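Local structure of disease resistance protein RRS1 (Arabidopsis thaliana, 4C6S) at residues 8-13 with 26-31; 18-23 with 129-134; 72-77 with 114-119; 93-98 with 109-114. The protein partners RPS4 in a plant immune receptor against bacterial and fungal pathogens and binds W-box DNA, its TIR domain taking part in homo- and heterodimerization. All coordinates share one frame; numbering follows the deposited sequence.

Contact 1 (8-13 with 26-31); sequences VCISCV and EALRRK. With NA (sodium ion), chain H.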
# COMPACT_ATOMS: atom_id res chain seq x y z
N VAL A 8 -12.63 -15.00 -1.82
CA VAL A 8 -12.03 -14.35 -2.96
C VAL A 8 -10.60 -14.84 -3.13
O VAL A 8 -9.89 -15.03 -2.15
CB VAL A 8 -12.02 -12.82 -2.75
CG1 VAL A 8 -11.24 -12.12 -3.87
CG2 VAL A 8 -13.44 -12.29 -2.65
N CYS A 9 -10.18 -15.06 -4.37
CA CYS A 9 -8.77 -15.36 -4.60
C CYS A 9 -8.13 -14.20 -5.34
O CYS A 9 -8.55 -13.86 -6.43
CB CYS A 9 -8.58 -16.64 -5.40
SG CYS A 9 -6.83 -17.04 -5.71
N ILE A 10 -7.11 -13.60 -4.73
CA ILE A 10 -6.37 -12.53 -5.40
C ILE A 10 -5.10 -13.11 -6.00
O ILE A 10 -4.29 -13.69 -5.27
CB ILE A 10 -5.93 -11.46 -4.40
CG1 ILE A 10 -7.13 -10.88 -3.66
CG2 ILE A 10 -5.13 -10.35 -5.14
CD1 ILE A 10 -6.73 -10.14 -2.38
N SER A 11 -4.92 -12.96 -7.31
CA SER A 11 -3.67 -13.40 -7.95
C SER A 11 -2.84 -12.17 -8.31
O SER A 11 -3.40 -11.14 -8.67
CB SER A 11 -3.96 -14.23 -9.20
OG SER A 11 -4.93 -13.58 -10.01
N CYS A 12 -1.52 -12.29 -8.19
CA CYS A 12 -0.63 -11.15 -8.44
C CYS A 12 0.79 -11.61 -8.71
O CYS A 12 1.11 -12.79 -8.54
CB CYS A 12 -0.62 -10.18 -7.24
SG CYS A 12 0.10 -10.89 -5.72
N VAL A 13 1.64 -10.67 -9.14
CA VAL A 13 3.06 -10.97 -9.28
C VAL A 13 3.76 -10.68 -7.95
O VAL A 13 3.21 -9.99 -7.09
CB VAL A 13 3.70 -10.17 -10.43
CG1 VAL A 13 3.01 -10.51 -11.75
CG2 VAL A 13 3.59 -8.68 -10.15
N GLU A 26 -6.19 -7.25 3.29
CA GLU A 26 -6.61 -6.86 4.63
C GLU A 26 -7.93 -6.10 4.56
O GLU A 26 -8.77 -6.22 5.46
CB GLU A 26 -5.52 -6.04 5.33
CG GLU A 26 -5.95 -5.36 6.63
CD GLU A 26 -6.27 -6.34 7.75
OE1 GLU A 26 -5.98 -7.56 7.61
OE2 GLU A 26 -6.80 -5.89 8.79
N ALA A 27 -8.14 -5.33 3.50
CA ALA A 27 -9.39 -4.58 3.37
C ALA A 27 -10.57 -5.52 3.13
O ALA A 27 -11.66 -5.32 3.66
CB ALA A 27 -9.27 -3.52 2.27
N LEU A 28 -10.36 -6.54 2.30
CA LEU A 28 -11.41 -7.55 2.12
C LEU A 28 -11.74 -8.25 3.44
O LEU A 28 -12.91 -8.44 3.77
CB LEU A 28 -10.99 -8.59 1.07
CG LEU A 28 -10.97 -8.10 -0.37
CD1 LEU A 28 -10.23 -9.11 -1.23
CD2 LEU A 28 -12.39 -7.88 -0.88
N ARG A 29 -10.71 -8.60 4.20
CA ARG A 29 -10.94 -9.27 5.48
C ARG A 29 -11.72 -8.39 6.46
O ARG A 29 -12.58 -8.87 7.19
CB ARG A 29 -9.60 -9.69 6.10
CG ARG A 29 -9.73 -10.72 7.18
CD ARG A 29 -8.44 -10.81 7.97
NE ARG A 29 -8.08 -9.53 8.57
CZ ARG A 29 -8.68 -8.99 9.63
NH1 ARG A 29 -9.69 -9.62 10.22
NH2 ARG A 29 -8.28 -7.82 10.09
N ARG A 30 -11.40 -7.09 6.48
CA ARG A 30 -12.10 -6.16 7.35
C ARG A 30 -13.57 -6.07 7.00
O ARG A 30 -14.40 -5.75 7.85
CB ARG A 30 -11.49 -4.75 7.26
CG ARG A 30 -10.18 -4.57 7.99
CD ARG A 30 -9.90 -3.08 8.20
NE ARG A 30 -10.05 -2.32 6.96
CZ ARG A 30 -9.05 -2.06 6.12
NH1 ARG A 30 -7.82 -2.49 6.40
NH2 ARG A 30 -9.27 -1.37 5.01
N LYS A 31 -13.88 -6.37 5.75
CA LYS A 31 -15.24 -6.26 5.25
C LYS A 31 -15.97 -7.57 5.51
O LYS A 31 -17.17 -7.69 5.24
CB LYS A 31 -15.20 -5.98 3.74
CG LYS A 31 -16.51 -5.50 3.16
CD LYS A 31 -16.83 -4.09 3.65
CE LYS A 31 -18.08 -3.54 2.99
NZ LYS A 31 -18.27 -2.08 3.27
NA NA H . -5.06 -9.36 6.32
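Leu28 and Ile10 meet because both chains are stretched outward. In Leu28 CD1 continues the chain outward, anti to CA (chi2 167°), and in Ile10 a chi2 of 162° does the same for the CD1 that rises from the strand. The two methyls touch tip to tip, Ile10 CD1 lying 3.8 Å from Leu28 CD1. The same leucine methyl also lies beside Val8, whose CG1 is 4.1 Å from Leu28 CD1, though here the side chains cross at nearly a right angle. One methyl thus bridges two residues that leave the same face of the strand, and the interface is small, buried and wholly apolar.

Away from the strand, on the same turn of helix, the chemistry changes. Arg29 grips the Glu26 carboxylate side-on: NE reaches OE1 at 3.0 Å, nearly straight at 165°, while NH2 bonds to OE2 at 2.8 Å. A sodium ion sits 2.4 Å from Glu26 OE1, so that oxygen serves both the metal and the arginine.

Strand 8-12 runs in the parallel TIR sheet between strands 35-39 and 59-65, bonded through its backbone to both, and helix 20-30 packs on this face of the sheet. Helix 128-143 flanks the contact, with Val139 against Val8 and Val136 against Leu28.

Contact 2 (18-23 with 129-134); sequences YSFVSH and SILVEE. With NA (sodium ion), chain G.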
# COMPACT_ATOMS: atom_id res chain seq x y z
N TYR A 18 3.53 -8.05 -1.22
CA TYR A 18 3.67 -7.62 0.17
C TYR A 18 3.40 -6.12 0.33
O TYR A 18 3.52 -5.58 1.44
CB TYR A 18 5.06 -7.97 0.70
CG TYR A 18 5.28 -9.45 0.81
CD1 TYR A 18 4.63 -10.19 1.79
CD2 TYR A 18 6.11 -10.12 -0.08
CE1 TYR A 18 4.81 -11.55 1.90
CE2 TYR A 18 6.31 -11.50 0.02
CZ TYR A 18 5.65 -12.20 1.01
OH TYR A 18 5.83 -13.56 1.13
N SER A 19 3.07 -5.47 -0.77
CA SER A 19 2.74 -4.05 -0.74
C SER A 19 1.26 -3.88 -1.04
O SER A 19 0.44 -4.22 -0.21
CB SER A 19 3.66 -3.24 -1.66
OG SER A 19 3.61 -3.75 -2.98
N PHE A 20 0.90 -3.40 -2.23
CA PHE A 20 -0.50 -3.16 -2.59
C PHE A 20 -1.46 -4.31 -2.28
O PHE A 20 -2.53 -4.10 -1.70
CB PHE A 20 -0.61 -2.82 -4.09
CG PHE A 20 -2.02 -2.63 -4.56
CD1 PHE A 20 -2.72 -1.46 -4.27
CD2 PHE A 20 -2.65 -3.62 -5.32
CE1 PHE A 20 -4.04 -1.28 -4.74
CE2 PHE A 20 -3.96 -3.45 -5.79
CZ PHE A 20 -4.65 -2.28 -5.48
N VAL A 21 -1.10 -5.53 -2.67
CA VAL A 21 -1.99 -6.67 -2.48
C VAL A 21 -2.26 -6.95 -1.00
O VAL A 21 -3.35 -7.39 -0.62
CB VAL A 21 -1.45 -7.90 -3.22
CG1 VAL A 21 -2.18 -9.18 -2.81
CG2 VAL A 21 -1.55 -7.67 -4.75
N SER A 22 -1.27 -6.66 -0.15
CA SER A 22 -1.46 -6.96 1.27
C SER A 22 -2.55 -6.03 1.82
O SER A 22 -3.33 -6.42 2.70
CB SER A 22 -0.15 -6.85 2.06
OG SER A 22 0.23 -5.50 2.27
N HIS A 23 -2.60 -4.81 1.31
CA HIS A 23 -3.63 -3.88 1.75
C HIS A 23 -4.98 -4.30 1.23
O HIS A 23 -5.99 -4.16 1.93
CB HIS A 23 -3.32 -2.44 1.31
CG HIS A 23 -2.00 -1.94 1.80
ND1 HIS A 23 -1.76 -1.63 3.12
CD2 HIS A 23 -0.84 -1.69 1.14
CE1 HIS A 23 -0.52 -1.20 3.25
NE2 HIS A 23 0.06 -1.22 2.05
N SER A 129 -5.14 3.72 -1.56
CA SER A 129 -6.10 3.36 -0.53
C SER A 129 -7.51 3.50 -1.11
O SER A 129 -8.39 2.70 -0.81
CB SER A 129 -5.94 4.20 0.74
OG SER A 129 -6.10 5.58 0.46
N ILE A 130 -7.70 4.51 -1.95
CA ILE A 130 -8.99 4.69 -2.62
C ILE A 130 -9.23 3.54 -3.60
O ILE A 130 -10.32 2.96 -3.64
CB ILE A 130 -9.08 6.05 -3.34
CG1 ILE A 130 -9.03 7.19 -2.32
CG2 ILE A 130 -10.40 6.14 -4.12
CD1 ILE A 130 -10.26 7.27 -1.45
N LEU A 131 -8.20 3.18 -4.37
CA LEU A 131 -8.31 2.07 -5.32
C LEU A 131 -8.70 0.78 -4.61
O LEU A 131 -9.60 0.07 -5.07
CB LEU A 131 -6.99 1.87 -6.08
CG LEU A 131 -6.94 0.68 -7.04
CD1 LEU A 131 -8.06 0.79 -8.11
CD2 LEU A 131 -5.55 0.62 -7.70
N VAL A 132 -8.05 0.50 -3.48
CA VAL A 132 -8.44 -0.67 -2.69
C VAL A 132 -9.92 -0.60 -2.29
O VAL A 132 -10.65 -1.58 -2.45
CB VAL A 132 -7.57 -0.83 -1.43
CG1 VAL A 132 -8.20 -1.84 -0.45
CG2 VAL A 132 -6.18 -1.29 -1.83
N GLU A 133 -10.35 0.55 -1.77
CA GLU A 133 -11.75 0.68 -1.35
C GLU A 133 -12.69 0.48 -2.53
O GLU A 133 -13.76 -0.09 -2.37
CB GLU A 133 -12.01 2.05 -0.72
CG GLU A 133 -11.37 2.24 0.64
CD GLU A 133 -11.75 3.57 1.28
OE1 GLU A 133 -11.95 4.56 0.54
OE2 GLU A 133 -11.85 3.62 2.53
N GLU A 134 -12.28 0.93 -3.71
CA GLU A 134 -13.11 0.77 -4.90
C GLU A 134 -13.25 -0.70 -5.27
O GLU A 134 -14.34 -1.16 -5.63
CB GLU A 134 -12.54 1.57 -6.07
CG GLU A 134 -12.72 3.05 -5.85
CD GLU A 134 -12.05 3.91 -6.90
OE1 GLU A 134 -11.16 3.39 -7.62
OE2 GLU A 134 -12.41 5.10 -7.00
NA NA G . -11.85 1.60 -9.33
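Phe20 reaches across to Leu131 and Val132 and meets the two in different ways. Against Leu131 it crosses at about a right angle, with Phe20 CZ 3.8 Å from Leu131 CD2. Phe20 and Val132 run past each other in opposite directions, with Phe20 CE1 3.6 Å from Val132 CG2. Both methyls approach the ring obliquely. With CG anti to the backbone N (chi1 177°), the ring extends to helix 128-143. The other branch of Val132 serves the next turn: its CG1 rests 4.0 Å from the backbone oxygen of His23.

Here the first and last long helices of the TIR domain, 20-30 and 128-143, lie side by side, and together they form the dimer surface known from plant TIR domains. Ser22 and His23 make up the Ser-His pair of that surface: the His23 ring stacks on His23 of the second subunit, and Ser22 OG is hydrogen-bonded to the backbone N of Ser129 of that subunit. Within its own chain the Ser22 hydroxyl donates to Ser19 O at 2.8 Å, in the carbonyl plane and on a lone pair. At the outer side of helix 128-143, Glu134 OE1 binds a sodium ion at 2.6 Å, and His120 also binds that metal.

Contact 3 (72-77 with 114-119); sequences EVWLDK and RGLSRI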
# COMPACT_ATOMS: atom_id res chain seq x y z
N GLU A 72 3.91 -9.94 -22.85
CA GLU A 72 4.96 -10.69 -22.16
C GLU A 72 4.49 -11.19 -20.80
O GLU A 72 5.24 -11.85 -20.08
CB GLU A 72 6.19 -9.81 -21.93
CG GLU A 72 6.78 -9.19 -23.16
CD GLU A 72 8.05 -8.44 -22.84
OE1 GLU A 72 7.96 -7.27 -22.40
OE2 GLU A 72 9.14 -9.02 -23.02
N VAL A 73 3.25 -10.86 -20.45
CA VAL A 73 2.72 -11.17 -19.13
C VAL A 73 1.56 -12.16 -19.17
O VAL A 73 1.54 -13.12 -18.39
CB VAL A 73 2.25 -9.89 -18.41
CG1 VAL A 73 1.48 -10.23 -17.14
CG2 VAL A 73 3.44 -8.99 -18.11
N TRP A 74 0.60 -11.94 -20.05
CA TRP A 74 -0.66 -12.68 -19.96
C TRP A 74 -0.50 -14.19 -20.11
O TRP A 74 -0.72 -14.94 -19.17
CB TRP A 74 -1.72 -12.18 -20.95
CG TRP A 74 -2.98 -12.97 -20.74
CD1 TRP A 74 -3.36 -14.13 -21.38
CD2 TRP A 74 -3.99 -12.73 -19.75
NE1 TRP A 74 -4.55 -14.59 -20.87
CE2 TRP A 74 -4.96 -13.75 -19.86
CE3 TRP A 74 -4.17 -11.73 -18.79
CZ2 TRP A 74 -6.09 -13.79 -19.05
CZ3 TRP A 74 -5.29 -11.77 -18.00
CH2 TRP A 74 -6.24 -12.80 -18.13
N LEU A 75 -0.13 -14.63 -21.32
CA LEU A 75 -0.02 -16.06 -21.59
C LEU A 75 0.96 -16.72 -20.62
O LEU A 75 0.78 -17.86 -20.19
CB LEU A 75 0.44 -16.30 -23.03
CG LEU A 75 -0.56 -15.98 -24.14
CD1 LEU A 75 0.09 -16.17 -25.50
CD2 LEU A 75 -1.78 -16.87 -24.03
N ASP A 76 2.01 -15.97 -20.29
CA ASP A 76 3.09 -16.50 -19.46
C ASP A 76 2.67 -16.72 -18.01
O ASP A 76 3.07 -17.71 -17.39
CB ASP A 76 4.28 -15.54 -19.51
CG ASP A 76 5.48 -16.08 -18.77
OD1 ASP A 76 5.73 -17.30 -18.83
OD2 ASP A 76 6.18 -15.27 -18.12
N LYS A 77 1.84 -15.82 -17.48
CA LYS A 77 1.59 -15.80 -16.04
C LYS A 77 0.13 -15.83 -15.63
O LYS A 77 -0.20 -16.36 -14.57
CB LYS A 77 2.23 -14.56 -15.41
CG LYS A 77 3.74 -14.55 -15.37
CD LYS A 77 4.26 -13.36 -14.59
CE LYS A 77 5.77 -13.23 -14.69
NZ LYS A 77 6.29 -12.17 -13.78
N ARG A 114 -9.55 -11.08 -23.91
CA ARG A 114 -9.77 -12.19 -22.98
C ARG A 114 -11.22 -12.27 -22.50
O ARG A 114 -11.58 -13.14 -21.69
CB ARG A 114 -8.82 -12.09 -21.78
CG ARG A 114 -7.34 -12.02 -22.13
CD ARG A 114 -6.87 -13.19 -22.97
NE ARG A 114 -5.54 -12.92 -23.51
CZ ARG A 114 -4.89 -13.69 -24.37
NH1 ARG A 114 -5.44 -14.82 -24.80
NH2 ARG A 114 -3.69 -13.33 -24.81
N GLY A 115 -12.06 -11.36 -23.00
CA GLY A 115 -13.46 -11.34 -22.61
C GLY A 115 -13.71 -10.80 -21.21
O GLY A 115 -14.70 -11.15 -20.57
N LEU A 116 -12.81 -9.94 -20.73
CA LEU A 116 -12.94 -9.41 -19.37
C LEU A 116 -13.32 -7.93 -19.41
O LEU A 116 -12.68 -7.13 -20.10
CB LEU A 116 -11.63 -9.62 -18.59
CG LEU A 116 -11.19 -11.08 -18.47
CD1 LEU A 116 -9.79 -11.17 -17.91
CD2 LEU A 116 -12.15 -11.85 -17.60
N SER A 117 -14.36 -7.55 -18.66
CA SER A 117 -14.89 -6.20 -18.75
C SER A 117 -14.98 -5.50 -17.40
O SER A 117 -15.25 -4.30 -17.33
CB SER A 117 -16.28 -6.24 -19.39
OG SER A 117 -17.12 -7.12 -18.67
N ARG A 118 -14.77 -6.25 -16.32
CA ARG A 118 -14.80 -5.66 -14.98
C ARG A 118 -13.38 -5.28 -14.58
O ARG A 118 -12.56 -6.13 -14.24
CB ARG A 118 -15.40 -6.63 -13.97
CG ARG A 118 -16.84 -6.98 -14.29
CD ARG A 118 -17.44 -7.88 -13.24
NE ARG A 118 -17.46 -7.25 -11.92
CZ ARG A 118 -17.81 -7.89 -10.81
NH1 ARG A 118 -18.16 -9.16 -10.86
NH2 ARG A 118 -17.80 -7.25 -9.64
N ILE A 119 -13.10 -3.98 -14.66
CA ILE A 119 -11.74 -3.49 -14.63
C ILE A 119 -11.62 -2.28 -13.69
O ILE A 119 -12.41 -1.32 -13.77
CB ILE A 119 -11.29 -3.09 -16.06
CG1 ILE A 119 -11.42 -4.27 -17.03
CG2 ILE A 119 -9.86 -2.56 -16.06
CD1 ILE A 119 -11.14 -3.89 -18.48
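Arg114 travels along the face of Trp74, and its chain can be followed atom by atom. CB points toward helix 74-82, and a bend at chi2 (-57°) lays the rest of the chain along the indole. CG arrives first, 3.7 Å from Trp74 CE2 where the two rings fuse. CD comes next and makes a CH-pi contact, 3.8 Å from the centroid of the five-membered ring and 29° off its normal. Beyond it NE stands over the same face, 3.3 Å from Trp74 NE1; as both nitrogens are donors, this is packing and no hydrogen bond. CZ follows at 3.4 Å from Trp74 CD1. The guanidinium is tilted just 8° from the ring, so the two flat groups overlap almost parallel. NH2 still lies over the indole, 3.5 Å from Trp74 CD1, and comes within 4.1 Å of Leu75 CD2. NE and NH2 both donate to Glu110 OE2.

The far rim of the indole is met by Leu116, with CD1 3.9 Å from Trp74 CH2. That leucine also rests on Val93 and Ser95, and so ties the tryptophan to the sheet. Between the two touching residues sits Gly115, with positive phi, in a Schellman motif: it ends helix 104-113 and turns the chain toward strand 119-121, the last strand of the TIR sheet.

Contact 4 (93-98 with 109-114); sequences VVSVLY and SELDFR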
# COMPACT_ATOMS: atom_id res chain seq x y z
N VAL A 93 -14.85 -12.72 -12.36
CA VAL A 93 -13.47 -12.28 -12.49
C VAL A 93 -13.39 -10.75 -12.48
O VAL A 93 -14.07 -10.07 -13.24
CB VAL A 93 -12.81 -12.84 -13.77
CG1 VAL A 93 -11.37 -12.35 -13.87
CG2 VAL A 93 -12.86 -14.37 -13.77
N VAL A 94 -12.58 -10.21 -11.58
CA VAL A 94 -12.39 -8.77 -11.52
C VAL A 94 -10.92 -8.50 -11.81
O VAL A 94 -10.05 -9.18 -11.26
CB VAL A 94 -12.77 -8.21 -10.14
CG1 VAL A 94 -12.51 -6.71 -10.07
CG2 VAL A 94 -14.24 -8.52 -9.85
N SER A 95 -10.63 -7.52 -12.67
CA SER A 95 -9.25 -7.27 -13.08
C SER A 95 -8.80 -5.92 -12.57
O SER A 95 -9.57 -4.96 -12.57
CB SER A 95 -9.12 -7.31 -14.60
OG SER A 95 -9.36 -8.61 -15.10
N VAL A 96 -7.55 -5.84 -12.13
CA VAL A 96 -7.03 -4.58 -11.61
C VAL A 96 -5.74 -4.25 -12.35
O VAL A 96 -4.77 -5.02 -12.28
CB VAL A 96 -6.73 -4.68 -10.10
CG1 VAL A 96 -6.21 -3.35 -9.56
CG2 VAL A 96 -7.99 -5.11 -9.32
N LEU A 97 -5.74 -3.12 -13.06
CA LEU A 97 -4.54 -2.69 -13.78
C LEU A 97 -3.77 -1.81 -12.82
O LEU A 97 -4.10 -0.64 -12.64
CB LEU A 97 -4.89 -1.91 -15.05
CG LEU A 97 -5.71 -2.69 -16.07
CD1 LEU A 97 -6.00 -1.83 -17.31
CD2 LEU A 97 -4.93 -3.93 -16.49
N TYR A 98 -2.75 -2.39 -12.18
CA TYR A 98 -2.05 -1.69 -11.12
C TYR A 98 -0.66 -1.25 -11.56
O TYR A 98 0.12 -2.05 -12.09
CB TYR A 98 -1.94 -2.56 -9.85
CG TYR A 98 -1.22 -1.81 -8.75
CD1 TYR A 98 -1.87 -0.80 -8.05
CD2 TYR A 98 0.10 -2.07 -8.46
CE1 TYR A 98 -1.21 -0.06 -7.08
CE2 TYR A 98 0.77 -1.35 -7.48
CZ TYR A 98 0.10 -0.36 -6.79
OH TYR A 98 0.76 0.36 -5.83
N SER A 109 -6.97 -3.42 -24.32
CA SER A 109 -7.10 -4.27 -25.51
C SER A 109 -6.96 -5.73 -25.11
O SER A 109 -7.77 -6.59 -25.50
CB SER A 109 -6.03 -3.90 -26.53
OG SER A 109 -6.10 -4.75 -27.67
N GLU A 110 -5.92 -6.02 -24.33
CA GLU A 110 -5.66 -7.37 -23.86
C GLU A 110 -6.87 -7.92 -23.12
O GLU A 110 -7.35 -9.01 -23.42
CB GLU A 110 -4.43 -7.39 -22.96
CG GLU A 110 -4.07 -8.79 -22.42
CD GLU A 110 -3.42 -9.70 -23.45
OE1 GLU A 110 -2.81 -9.19 -24.42
OE2 GLU A 110 -3.49 -10.93 -23.27
N LEU A 111 -7.39 -7.16 -22.15
CA LEU A 111 -8.50 -7.66 -21.34
C LEU A 111 -9.76 -7.90 -22.18
O LEU A 111 -10.45 -8.90 -21.99
CB LEU A 111 -8.79 -6.75 -20.15
CG LEU A 111 -7.64 -6.67 -19.15
CD1 LEU A 111 -7.98 -5.69 -18.04
CD2 LEU A 111 -7.29 -8.04 -18.57
N ASP A 112 -10.05 -6.98 -23.10
CA ASP A 112 -11.18 -7.16 -24.01
C ASP A 112 -11.04 -8.44 -24.82
O ASP A 112 -12.02 -9.18 -25.01
CB ASP A 112 -11.30 -5.96 -24.95
CG ASP A 112 -12.35 -6.18 -26.03
OD1 ASP A 112 -13.54 -5.96 -25.75
OD2 ASP A 112 -11.97 -6.58 -27.15
N PHE A 113 -9.83 -8.72 -25.30
CA PHE A 113 -9.56 -9.94 -26.07
C PHE A 113 -9.80 -11.19 -25.22
O PHE A 113 -10.22 -12.23 -25.74
CB PHE A 113 -8.12 -9.90 -26.59
CG PHE A 113 -7.74 -11.09 -27.45
CD1 PHE A 113 -8.24 -11.23 -28.74
CD2 PHE A 113 -6.83 -12.03 -26.98
CE1 PHE A 113 -7.87 -12.31 -29.54
CE2 PHE A 113 -6.46 -13.12 -27.77
CZ PHE A 113 -6.98 -13.25 -29.05
N ARG A 114 -9.55 -11.08 -23.91
CA ARG A 114 -9.77 -12.19 -22.98
C ARG A 114 -11.22 -12.27 -22.50
O ARG A 114 -11.58 -13.14 -21.69
CB ARG A 114 -8.82 -12.09 -21.78
CG ARG A 114 -7.34 -12.02 -22.13
CD ARG A 114 -6.87 -13.19 -22.97
NE ARG A 114 -5.54 -12.92 -23.51
CZ ARG A 114 -4.89 -13.69 -24.37
NH1 ARG A 114 -5.44 -14.82 -24.80
NH2 ARG A 114 -3.69 -13.33 -24.81
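Leu111 plugs helix 104-113 onto strand 92-98 within a beta-alpha-beta unit of the TIR fold, the one completed by strand 119-121. On this inner side the packing is close. Leu97 and Leu111 reach toward each other and meet tip to tip, Leu97 CD2 being 3.8 Å from Leu111 CD1. The extended chi2 of Leu111 (177°) is what drives that methyl down onto the strand. Two residues earlier along the strand Ser95 offers its flank: CB lies 4.0 Å from Leu111 CD1, and the hydroxyl OG is 4.1 Å from the other branch, Leu111 CD2. Leu64 of strand 59-65 and Ile119 of strand 119-121 close in on the same leucine, so a single helical side chain is packed against residues of three neighbouring parallel strands.

The outward side of the helix is looser and more open to solvent, and it takes no part in the strand contact. Ser109, Asp112 and Phe113 are exposed there. Phe113 turns the edge of its ring to the Arg114 guanidinium, with CD2 3.6 Å above the centre of that plane. Trp74 lies on the opposite face, which leaves the flat group held between two aromatic residues, with its edge turned to Glu110. The salt bridge at that edge is lopsided: Arg114 NE and NH2 each make a hydrogen bond of 2.9 Å to Glu110 OE2, both within 1° of the guanidinium plane, and both come to this one oxygen from the same face of the carboxylate.

All four contacts belong to one TIR domain, built on a five-stranded parallel sheet. Contacts 1 and 2 share helix 20-30; their centres are 9 Å apart, their segments alternate along the chain, and both touch the second subunit. The centres of contacts 3 and 4 are 5 Å apart and the two share Arg114, with Arg118 O probably bonded to Ser95 N. Contact 4 falls within the chain spanned by contact 3, and both fall within that spanned by contact 2. About 17 Å separates the centres of contacts 1 and 4, on opposite sides of the chain's centre. Tyr98, packed on Phe20 and Leu131, adds a link between the helices at the dimer surface and strand 92-98.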